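Side-chain contacts in glycosylation Associate Protein 1 (Streptococcus agalactiae serotype V, PDB 6OYC), which probably assists, together with its partners Gap2 and Gap3, in glycosylation and export through the accessory Sec system, and belongs to a family related to GT-B glycosyltransferases: residues N36-F41 with K46-V51; T218-E223 with D228-S233; K334-L339 with V351-Y356. All blocks are in the same frame, centred on the assembly; numbering follows the deposited sequence.

Interaction 1: N36-F41 with K46-V51; sequences NQMKMF and KESRLV
Met38 and Leu50 supply one apolar part of this contact, their side chains crossing at about a right angle with the Met38 CE methyl 3.4 Å from CD1 of Leu50. With chi1 at -176°, CG of Met38 swings away from the backbone N and beside the carbonyl carbon, and bends at chi2 and chi3 then bring the methyl round to the leucine. An unbranched, flexible methionine can bend in this way to fit its neighbour. Nearer the turn, the Phe41 ring makes a second apolar patch with the CB and CG methylenes of Lys46, CD2 of Phe41 lying 3.8 Å from CG of Lys46. The ring also meets Phe2 and Phe4 of strand 2-5 edge-to-face, while the lysine amine leads away toward Glu508 in a long, weak ion pair. Between the two patches sits small Ser48, whose OG is 4.3 Å from Met38 CG.

The polar part is one backbone bond, Lys46 N to Phe41 O at 2.9 Å, which ties the last turn of the helix to the residues just before strand 48-52. This helix links two neighbouring parallel strands, 2-5 and 48-52, as in a Rossmann-like beta-alpha-beta unit. With a single directional bond across it, the interface relies mainly on close apolar packing.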
loop_
_atom_site.group_PDB
_atom_site.type_symbol
_atom_site.label_atom_id
_atom_site.label_comp_id
_atom_site.label_asym_id
_atom_site.label_seq_id
_atom_site.Cartn_x
_atom_site.Cartn_y
_atom_site.Cartn_z
ATOM N N ASN A 36 -7.867 -2.663 6.374
ATOM C CA ASN A 36 -9.271 -2.325 6.522
ATOM C C ASN A 36 -9.932 -3.188 7.592
ATOM O O ASN A 36 -10.669 -2.677 8.445
ATOM C CB ASN A 36 -9.956 -2.482 5.168
ATOM C CG ASN A 36 -11.445 -2.484 5.283
ATOM O OD1 ASN A 36 -12.057 -3.522 5.563
ATOM N ND2 ASN A 36 -12.049 -1.314 5.100
ATOM N N GLN A 37 -9.634 -4.495 7.591
ATOM C CA GLN A 37 -10.297 -5.410 8.513
ATOM C C GLN A 37 -9.776 -5.252 9.932
ATOM O O GLN A 37 -10.547 -5.352 10.892
ATOM C CB GLN A 37 -10.133 -6.857 8.035
ATOM C CG GLN A 37 -10.978 -7.135 6.799
ATOM C CD GLN A 37 -10.471 -8.284 5.957
ATOM O OE1 GLN A 37 -9.721 -9.142 6.433
ATOM N NE2 GLN A 37 -10.894 -8.318 4.696
ATOM N N MET A 38 -8.475 -5.023 10.101
ATOM C CA MET A 38 -8.001 -4.874 11.472
ATOM C C MET A 38 -8.518 -3.596 12.111
ATOM O O MET A 38 -8.768 -3.571 13.322
ATOM C CB MET A 38 -6.486 -4.883 11.531
ATOM C CG MET A 38 -5.989 -4.828 12.965
ATOM S SD MET A 38 -4.458 -5.740 13.117
ATOM C CE MET A 38 -3.996 -5.659 11.393
ATOM N N LYS A 39 -8.675 -2.532 11.318
ATOM C CA LYS A 39 -9.225 -1.290 11.839
ATOM C C LYS A 39 -10.637 -1.501 12.367
ATOM O O LYS A 39 -10.966 -1.059 13.469
ATOM C CB LYS A 39 -9.212 -0.205 10.755
ATOM C CG LYS A 39 -7.841 0.416 10.464
ATOM C CD LYS A 39 -7.618 1.730 11.233
ATOM C CE LYS A 39 -7.302 1.464 12.698
ATOM N NZ LYS A 39 -6.585 2.564 13.398
ATOM N N MET A 40 -11.483 -2.192 11.596
ATOM C CA MET A 40 -12.873 -2.343 12.004
ATOM C C MET A 40 -13.023 -3.333 13.148
ATOM O O MET A 40 -13.928 -3.179 13.980
ATOM C CB MET A 40 -13.741 -2.756 10.820
ATOM C CG MET A 40 -13.348 -4.033 10.157
ATOM S SD MET A 40 -14.828 -4.796 9.456
ATOM C CE MET A 40 -14.923 -4.047 7.851
ATOM N N PHE A 41 -12.154 -4.342 13.226
ATOM C CA PHE A 41 -12.155 -5.160 14.430
ATOM C C PHE A 41 -11.720 -4.341 15.636
ATOM O O PHE A 41 -12.217 -4.567 16.744
ATOM C CB PHE A 41 -11.269 -6.395 14.250
ATOM C CG PHE A 41 -11.970 -7.523 13.563
ATOM C CD1 PHE A 41 -12.386 -7.391 12.254
ATOM C CD2 PHE A 41 -12.266 -8.696 14.241
ATOM C CE1 PHE A 41 -13.060 -8.413 11.622
ATOM C CE2 PHE A 41 -12.945 -9.727 13.614
ATOM C CZ PHE A 41 -13.334 -9.594 12.302
ATOM N N LYS A 46 -12.612 -5.839 19.304
ATOM C CA LYS A 46 -12.115 -7.209 19.354
ATOM C C LYS A 46 -10.625 -7.250 19.676
ATOM O O LYS A 46 -9.860 -6.347 19.329
ATOM C CB LYS A 46 -12.374 -7.925 18.028
ATOM C CG LYS A 46 -13.839 -7.897 17.604
ATOM C CD LYS A 46 -14.741 -8.164 18.799
ATOM C CE LYS A 46 -15.949 -8.975 18.410
ATOM N NZ LYS A 46 -17.189 -8.175 18.378
ATOM N N GLU A 47 -10.224 -8.307 20.364
ATOM C CA GLU A 47 -8.815 -8.577 20.600
ATOM C C GLU A 47 -8.218 -9.183 19.336
ATOM O O GLU A 47 -8.779 -10.119 18.765
ATOM C CB GLU A 47 -8.656 -9.529 21.787
ATOM C CG GLU A 47 -7.605 -9.113 22.808
ATOM C CD GLU A 47 -7.900 -7.769 23.471
ATOM O OE1 GLU A 47 -7.057 -6.852 23.344
ATOM O OE2 GLU A 47 -8.963 -7.626 24.124
ATOM N N SER A 48 -7.100 -8.634 18.873
ATOM C CA SER A 48 -6.530 -9.152 17.643
ATOM C C SER A 48 -5.029 -8.925 17.621
ATOM O O SER A 48 -4.492 -8.090 18.351
ATOM C CB SER A 48 -7.187 -8.526 16.414
ATOM O OG SER A 48 -7.045 -7.136 16.443
ATOM N N ARG A 49 -4.357 -9.694 16.772
ATOM C CA ARG A 49 -2.918 -9.593 16.623
ATOM C C ARG A 49 -2.556 -9.866 15.172
ATOM O O ARG A 49 -3.215 -10.654 14.488
ATOM C CB ARG A 49 -2.189 -10.568 17.556
ATOM C CG ARG A 49 -0.695 -10.616 17.351
ATOM C CD ARG A 49 0.024 -10.963 18.636
ATOM N NE ARG A 49 -0.205 -12.340 18.994
ATOM C CZ ARG A 49 -0.677 -12.755 20.161
ATOM N NH1 ARG A 49 -0.963 -11.891 21.128
ATOM N NH2 ARG A 49 -0.856 -14.056 20.346
ATOM N N LEU A 50 -1.505 -9.198 14.709
ATOM C CA LEU A 50 -0.983 -9.388 13.365
ATOM C C LEU A 50 0.128 -10.432 13.387
ATOM O O LEU A 50 0.947 -10.458 14.307
ATOM C CB LEU A 50 -0.465 -8.054 12.832
ATOM C CG LEU A 50 -0.158 -7.882 11.349
ATOM C CD1 LEU A 50 -1.414 -7.709 10.527
ATOM C CD2 LEU A 50 0.765 -6.666 11.201
ATOM N N VAL A 51 0.142 -11.306 12.385
ATOM C CA VAL A 51 1.119 -12.390 12.298
ATOM C C VAL A 51 1.833 -12.212 10.963
ATOM O O VAL A 51 1.285 -12.561 9.907
ATOM C CB VAL A 51 0.474 -13.782 12.405
ATOM C CG1 VAL A 51 1.526 -14.865 12.293
ATOM C CG2 VAL A 51 -0.346 -13.936 13.710
#

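Interaction 2: T218-E223 with D228-S233; sequences TYLHKE and DTIIVS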
loop_
_atom_site.group_PDB
_atom_site.type_symbol
_atom_site.label_atom_id
_atom_site.label_comp_id
_atom_site.label_asym_id
_atom_site.label_seq_id
_atom_site.Cartn_x
_atom_site.Cartn_y
_atom_site.Cartn_z
ATOM N N THR A 218 4.920 -23.372 14.868
ATOM C CA THR A 218 5.147 -23.142 16.289
ATOM C C THR A 218 4.211 -22.067 16.832
ATOM O O THR A 218 3.639 -22.233 17.919
ATOM C CB THR A 218 6.601 -22.752 16.542
ATOM O OG1 THR A 218 7.461 -23.847 16.202
ATOM C CG2 THR A 218 6.796 -22.381 18.002
ATOM N N TYR A 219 4.039 -20.957 16.098
ATOM C CA TYR A 219 3.117 -19.916 16.553
ATOM C C TYR A 219 1.715 -20.486 16.699
ATOM O O TYR A 219 1.013 -20.220 17.682
ATOM C CB TYR A 219 3.102 -18.729 15.574
ATOM C CG TYR A 219 2.099 -17.642 15.972
ATOM C CD1 TYR A 219 2.473 -16.599 16.818
ATOM C CD2 TYR A 219 0.779 -17.673 15.523
ATOM C CE1 TYR A 219 1.560 -15.613 17.203
ATOM C CE2 TYR A 219 -0.149 -16.688 15.913
ATOM C CZ TYR A 219 0.255 -15.666 16.747
ATOM O OH TYR A 219 -0.634 -14.685 17.135
ATOM N N LEU A 220 1.286 -21.247 15.697
ATOM C CA LEU A 220 -0.034 -21.856 15.700
ATOM C C LEU A 220 -0.216 -22.721 16.931
ATOM O O LEU A 220 -1.213 -22.593 17.654
ATOM C CB LEU A 220 -0.208 -22.688 14.438
ATOM C CG LEU A 220 -1.524 -23.419 14.269
ATOM C CD1 LEU A 220 -2.674 -22.429 14.241
ATOM C CD2 LEU A 220 -1.465 -24.214 12.984
ATOM N N HIS A 221 0.773 -23.581 17.198
ATOM C CA HIS A 221 0.737 -24.458 18.360
ATOM C C HIS A 221 0.669 -23.667 19.663
ATOM O O HIS A 221 -0.171 -23.944 20.525
ATOM C CB HIS A 221 1.958 -25.376 18.352
ATOM C CG HIS A 221 1.983 -26.349 19.491
ATOM N ND1 HIS A 221 0.990 -27.288 19.690
ATOM C CD2 HIS A 221 2.874 -26.523 20.497
ATOM C CE1 HIS A 221 1.275 -28.002 20.764
ATOM N NE2 HIS A 221 2.412 -27.560 21.272
ATOM N N LYS A 222 1.532 -22.662 19.823
ATOM C CA LYS A 222 1.633 -22.013 21.129
ATOM C C LYS A 222 0.620 -20.898 21.335
ATOM O O LYS A 222 0.228 -20.643 22.475
ATOM C CB LYS A 222 3.031 -21.429 21.339
ATOM C CG LYS A 222 4.162 -22.431 21.370
ATOM C CD LYS A 222 5.458 -21.733 21.790
ATOM C CE LYS A 222 5.586 -21.624 23.306
ATOM N NZ LYS A 222 6.843 -20.926 23.721
ATOM N N GLU A 223 0.211 -20.193 20.278
ATOM C CA GLU A 223 -0.429 -18.895 20.467
ATOM C C GLU A 223 -1.885 -18.834 20.042
ATOM O O GLU A 223 -2.577 -17.877 20.413
ATOM C CB GLU A 223 0.351 -17.811 19.713
ATOM C CG GLU A 223 1.799 -17.720 20.163
ATOM C CD GLU A 223 1.910 -17.176 21.573
ATOM O OE1 GLU A 223 0.990 -16.427 21.983
ATOM O OE2 GLU A 223 2.904 -17.483 22.266
ATOM N N ASP A 228 -10.032 -19.410 19.080
ATOM C CA ASP A 228 -9.596 -18.253 18.317
ATOM C C ASP A 228 -10.004 -18.389 16.855
ATOM O O ASP A 228 -10.445 -19.450 16.396
ATOM C CB ASP A 228 -8.079 -18.082 18.419
ATOM C CG ASP A 228 -7.646 -17.577 19.773
ATOM O OD1 ASP A 228 -8.471 -16.922 20.463
ATOM O OD2 ASP A 228 -6.471 -17.824 20.128
ATOM N N THR A 229 -9.845 -17.291 16.119
ATOM C CA THR A 229 -10.101 -17.248 14.686
ATOM C C THR A 229 -8.867 -16.712 13.974
ATOM O O THR A 229 -8.265 -15.724 14.409
ATOM C CB THR A 229 -11.323 -16.380 14.365
ATOM O OG1 THR A 229 -12.499 -17.010 14.887
ATOM C CG2 THR A 229 -11.479 -16.145 12.836
ATOM N N ILE A 230 -8.479 -17.377 12.901
ATOM C CA ILE A 230 -7.403 -16.908 12.046
ATOM C C ILE A 230 -8.045 -16.285 10.823
ATOM O O ILE A 230 -8.878 -16.917 10.161
ATOM C CB ILE A 230 -6.454 -18.051 11.661
ATOM C CG1 ILE A 230 -5.842 -18.672 12.914
ATOM C CG2 ILE A 230 -5.355 -17.543 10.761
ATOM C CD1 ILE A 230 -4.938 -19.813 12.612
ATOM N N ILE A 231 -7.690 -15.036 10.538
ATOM C CA ILE A 231 -8.156 -14.350 9.344
ATOM C C ILE A 231 -6.978 -14.258 8.395
ATOM O O ILE A 231 -5.962 -13.628 8.711
ATOM C CB ILE A 231 -8.752 -12.973 9.670
ATOM C CG1 ILE A 231 -9.951 -13.161 10.628
ATOM C CG2 ILE A 231 -9.177 -12.284 8.388
ATOM C CD1 ILE A 231 -10.382 -11.945 11.416
ATOM N N VAL A 232 -7.098 -14.932 7.254
ATOM C CA VAL A 232 -5.993 -15.127 6.329
ATOM C C VAL A 232 -6.227 -14.286 5.083
ATOM O O VAL A 232 -7.257 -14.419 4.405
ATOM C CB VAL A 232 -5.815 -16.605 5.944
ATOM C CG1 VAL A 232 -4.655 -16.752 4.930
ATOM C CG2 VAL A 232 -5.572 -17.454 7.188
ATOM N N SER A 233 -5.261 -13.432 4.783
ATOM C CA SER A 233 -5.152 -12.826 3.465
ATOM C C SER A 233 -4.931 -13.916 2.415
ATOM O O SER A 233 -3.907 -14.608 2.445
ATOM C CB SER A 233 -3.980 -11.845 3.489
ATOM O OG SER A 233 -4.165 -10.804 2.571
HETATM O O HOH W 1 -4.631 -17.250 22.065
#
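Leu220 and Ile230 lie across from one another with their CA atoms 9.6 Å apart, and the spacing hardly changes at the other close pair, Glu223 CA to Asp228 CA at 9.4 Å. Helix 208-223 therefore lies beside strand 229-233 at a distance only side chains and water can bridge, and no direct hydrogen bond joins the two segments. The two apolar side chains cross at about a right angle and meet by their methyls, CD1 of Leu220 3.8 Å from CD1 of Ile230. With chi1 at 179° the leucine extends from the helix, bringing CD1 near; Ile230, extended at chi2 (178°), meets it with its own CD1, and its beta branch suits a strand. The strand runs within the parallel sheet of a Rossmann-like domain, between strands 2-5 and 250-255. Ile230 is directed at helix 208-223, whereas its neighbour Ile231 packs on helix 33-43, so the sheet is covered on both faces. At the turn, a water donates to Glu223 O and to Asp228 OD2, each at 2.7 Å, bridging the helix's last carbonyl and the carboxylate. Asp228 OD2 is also bonded to Ser225 N and His3 NE2, and OD1 to Met1 N; these donors would probably stabilise the negative charge.

Interaction 3: K334-L339 with V351-Y356; sequences KSLTSL and VTFVSY
Phe353 reaches from strand 351-354 toward Leu336 and Leu339 of the helix, and its side chain can be followed outward. CB points at the helix, and the first torsion (chi1 -63°) turns CG away from the carbonyl carbon, carrying the ring toward the helix, where CE1 and CZ meet the leucines. From there the ring spans much of the gap, and CG1 of Val351, two residues earlier on the strand, lies over one face; that methyl is 3.7 Å above the ring plane, offset toward the rim. Farther out, CE1 of Phe353 meets CD1 of Leu339 at 4.0 Å, the methyl sitting at the ring edge, near its plane. Phenylalanine and leucine here come from opposite directions. At the far end, CZ of Phe353 is 3.7 Å from CD2 of Leu336, whose side chain crosses the phenylalanine at about a right angle.

The contact joins helix and strand of a beta-alpha-beta crossover made of strand 318-323, helix 329-344 and strand 349-354. As expected of such a unit, the helix runs nearly antiparallel to the strand, at 165°, with the axes 12.2 Å apart at their closest. So wide a gap needs long side chains, and an aromatic ring from the strand and leucines one helical turn apart suit it well. Compact, beta-branched Val351 fits the strand and meets Leu339 as well, CG2 of Val351 lying 4.1 Å from CD2 of Leu339. Phe322 of strand 318-323 packs on both Leu339 and Val351, while helix 360-375 packs on Phe353 through Leu370.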
loop_
_atom_site.group_PDB
_atom_site.type_symbol
_atom_site.label_atom_id
_atom_site.label_comp_id
_atom_site.label_asym_id
_atom_site.label_seq_id
_atom_site.Cartn_x
_atom_site.Cartn_y
_atom_site.Cartn_z
ATOM N N LYS A 334 -9.627 16.808 -25.295
ATOM C CA LYS A 334 -11.071 16.934 -25.111
ATOM C C LYS A 334 -11.405 17.372 -23.693
ATOM O O LYS A 334 -12.367 18.121 -23.478
ATOM C CB LYS A 334 -11.771 15.609 -25.433
ATOM C CG LYS A 334 -12.028 15.363 -26.922
ATOM C CD LYS A 334 -11.690 13.925 -27.321
ATOM C CE LYS A 334 -12.727 13.329 -28.268
ATOM N NZ LYS A 334 -12.904 14.122 -29.515
ATOM N N SER A 335 -10.611 16.927 -22.716
ATOM C CA SER A 335 -10.884 17.276 -21.323
ATOM C C SER A 335 -10.597 18.748 -21.053
ATOM O O SER A 335 -11.403 19.432 -20.421
ATOM C CB SER A 335 -10.063 16.389 -20.386
ATOM O OG SER A 335 -10.457 15.032 -20.499
ATOM N N LEU A 336 -9.443 19.248 -21.508
ATOM C CA LEU A 336 -9.116 20.659 -21.326
ATOM C C LEU A 336 -10.196 21.561 -21.897
ATOM O O LEU A 336 -10.522 22.598 -21.312
ATOM C CB LEU A 336 -7.788 20.987 -21.994
ATOM C CG LEU A 336 -6.549 20.399 -21.338
ATOM C CD1 LEU A 336 -5.336 20.915 -22.086
ATOM C CD2 LEU A 336 -6.504 20.776 -19.862
ATOM N N THR A 337 -10.756 21.186 -23.046
ATOM C CA THR A 337 -11.766 22.026 -23.676
ATOM C C THR A 337 -12.961 22.212 -22.757
ATOM O O THR A 337 -13.429 23.338 -22.546
ATOM C CB THR A 337 -12.186 21.413 -25.012
ATOM O OG1 THR A 337 -11.100 21.526 -25.933
ATOM C CG2 THR A 337 -13.391 22.128 -25.581
ATOM N N SER A 338 -13.452 21.122 -22.171
ATOM C CA SER A 338 -14.620 21.249 -21.313
ATOM C C SER A 338 -14.272 21.932 -20.002
ATOM O O SER A 338 -15.097 22.677 -19.455
ATOM C CB SER A 338 -15.241 19.878 -21.056
ATOM O OG SER A 338 -16.019 19.463 -22.162
ATOM N N LEU A 339 -13.059 21.701 -19.488
ATOM C CA LEU A 339 -12.664 22.337 -18.234
ATOM C C LEU A 339 -12.595 23.849 -18.393
ATOM O O LEU A 339 -13.039 24.590 -17.508
ATOM C CB LEU A 339 -11.317 21.787 -17.748
ATOM C CG LEU A 339 -11.270 20.333 -17.239
ATOM C CD1 LEU A 339 -9.821 19.863 -17.051
ATOM C CD2 LEU A 339 -12.081 20.150 -15.967
ATOM N N VAL A 351 -8.393 23.368 -10.824
ATOM C CA VAL A 351 -8.137 21.990 -11.230
ATOM C C VAL A 351 -6.722 21.603 -10.819
ATOM O O VAL A 351 -5.747 22.261 -11.204
ATOM C CB VAL A 351 -8.352 21.774 -12.739
ATOM C CG1 VAL A 351 -8.020 20.308 -13.121
ATOM C CG2 VAL A 351 -9.787 22.121 -13.140
ATOM N N THR A 352 -6.609 20.537 -10.038
ATOM C CA THR A 352 -5.321 19.902 -9.772
ATOM C C THR A 352 -5.215 18.642 -10.619
ATOM O O THR A 352 -5.939 17.664 -10.380
ATOM C CB THR A 352 -5.156 19.543 -8.300
ATOM O OG1 THR A 352 -5.349 20.704 -7.493
ATOM C CG2 THR A 352 -3.767 18.952 -8.059
ATOM N N PHE A 353 -4.296 18.661 -11.584
ATOM C CA PHE A 353 -3.972 17.468 -12.356
ATOM C C PHE A 353 -3.068 16.546 -11.546
ATOM O O PHE A 353 -2.061 16.979 -10.972
ATOM C CB PHE A 353 -3.301 17.839 -13.673
ATOM C CG PHE A 353 -4.178 18.638 -14.577
ATOM C CD1 PHE A 353 -5.343 18.082 -15.094
ATOM C CD2 PHE A 353 -3.867 19.962 -14.875
ATOM C CE1 PHE A 353 -6.167 18.820 -15.920
ATOM C CE2 PHE A 353 -4.687 20.714 -15.696
ATOM C CZ PHE A 353 -5.834 20.148 -16.229
ATOM N N VAL A 354 -3.434 15.274 -11.509
ATOM C CA VAL A 354 -2.815 14.297 -10.626
ATOM C C VAL A 354 -2.243 13.176 -11.483
ATOM O O VAL A 354 -2.966 12.562 -12.279
ATOM C CB VAL A 354 -3.830 13.757 -9.611
ATOM C CG1 VAL A 354 -3.204 12.655 -8.701
ATOM C CG2 VAL A 354 -4.386 14.922 -8.802
ATOM N N SER A 355 -0.945 12.923 -11.333
ATOM C CA SER A 355 -0.281 11.802 -11.983
ATOM C C SER A 355 0.310 10.907 -10.906
ATOM O O SER A 355 1.109 11.367 -10.076
ATOM C CB SER A 355 0.808 12.279 -12.944
ATOM O OG SER A 355 1.632 11.200 -13.338
ATOM N N TYR A 356 -0.087 9.641 -10.918
ATOM C CA TYR A 356 0.470 8.644 -10.024
ATOM C C TYR A 356 1.651 7.896 -10.646
ATOM O O TYR A 356 2.221 7.019 -9.993
ATOM C CB TYR A 356 -0.618 7.649 -9.601
ATOM C CG TYR A 356 -1.801 8.235 -8.836
ATOM C CD1 TYR A 356 -1.613 8.972 -7.664
ATOM C CD2 TYR A 356 -3.115 8.018 -9.275
ATOM C CE1 TYR A 356 -2.691 9.494 -6.970
ATOM C CE2 TYR A 356 -4.208 8.530 -8.572
ATOM C CZ TYR A 356 -3.985 9.272 -7.428
ATOM O OH TYR A 356 -5.057 9.781 -6.728
#

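How the interactions relate
The three contacts follow one another along the chain, each joining a helix to a strand of a parallel sheet. Interactions 1 and 2 share the seven-stranded sheet, with centres 13 Å apart, and touch directly: Arg49 NE lies 3.0 Å from Tyr219 OH in a probable hydrogen bond. The ten-stranded antiparallel sheet comes between them in sequence. Interaction 3 belongs to the separate six-stranded sheet, on the opposite side of the chain's centre, its own centre about 39 Å from that of interaction 1 and 48 Å from that of interaction 2. Two Rossmann-like domains, with the C-terminal helices returning to pack on the first, are consistent with the GT-B relationship of the family.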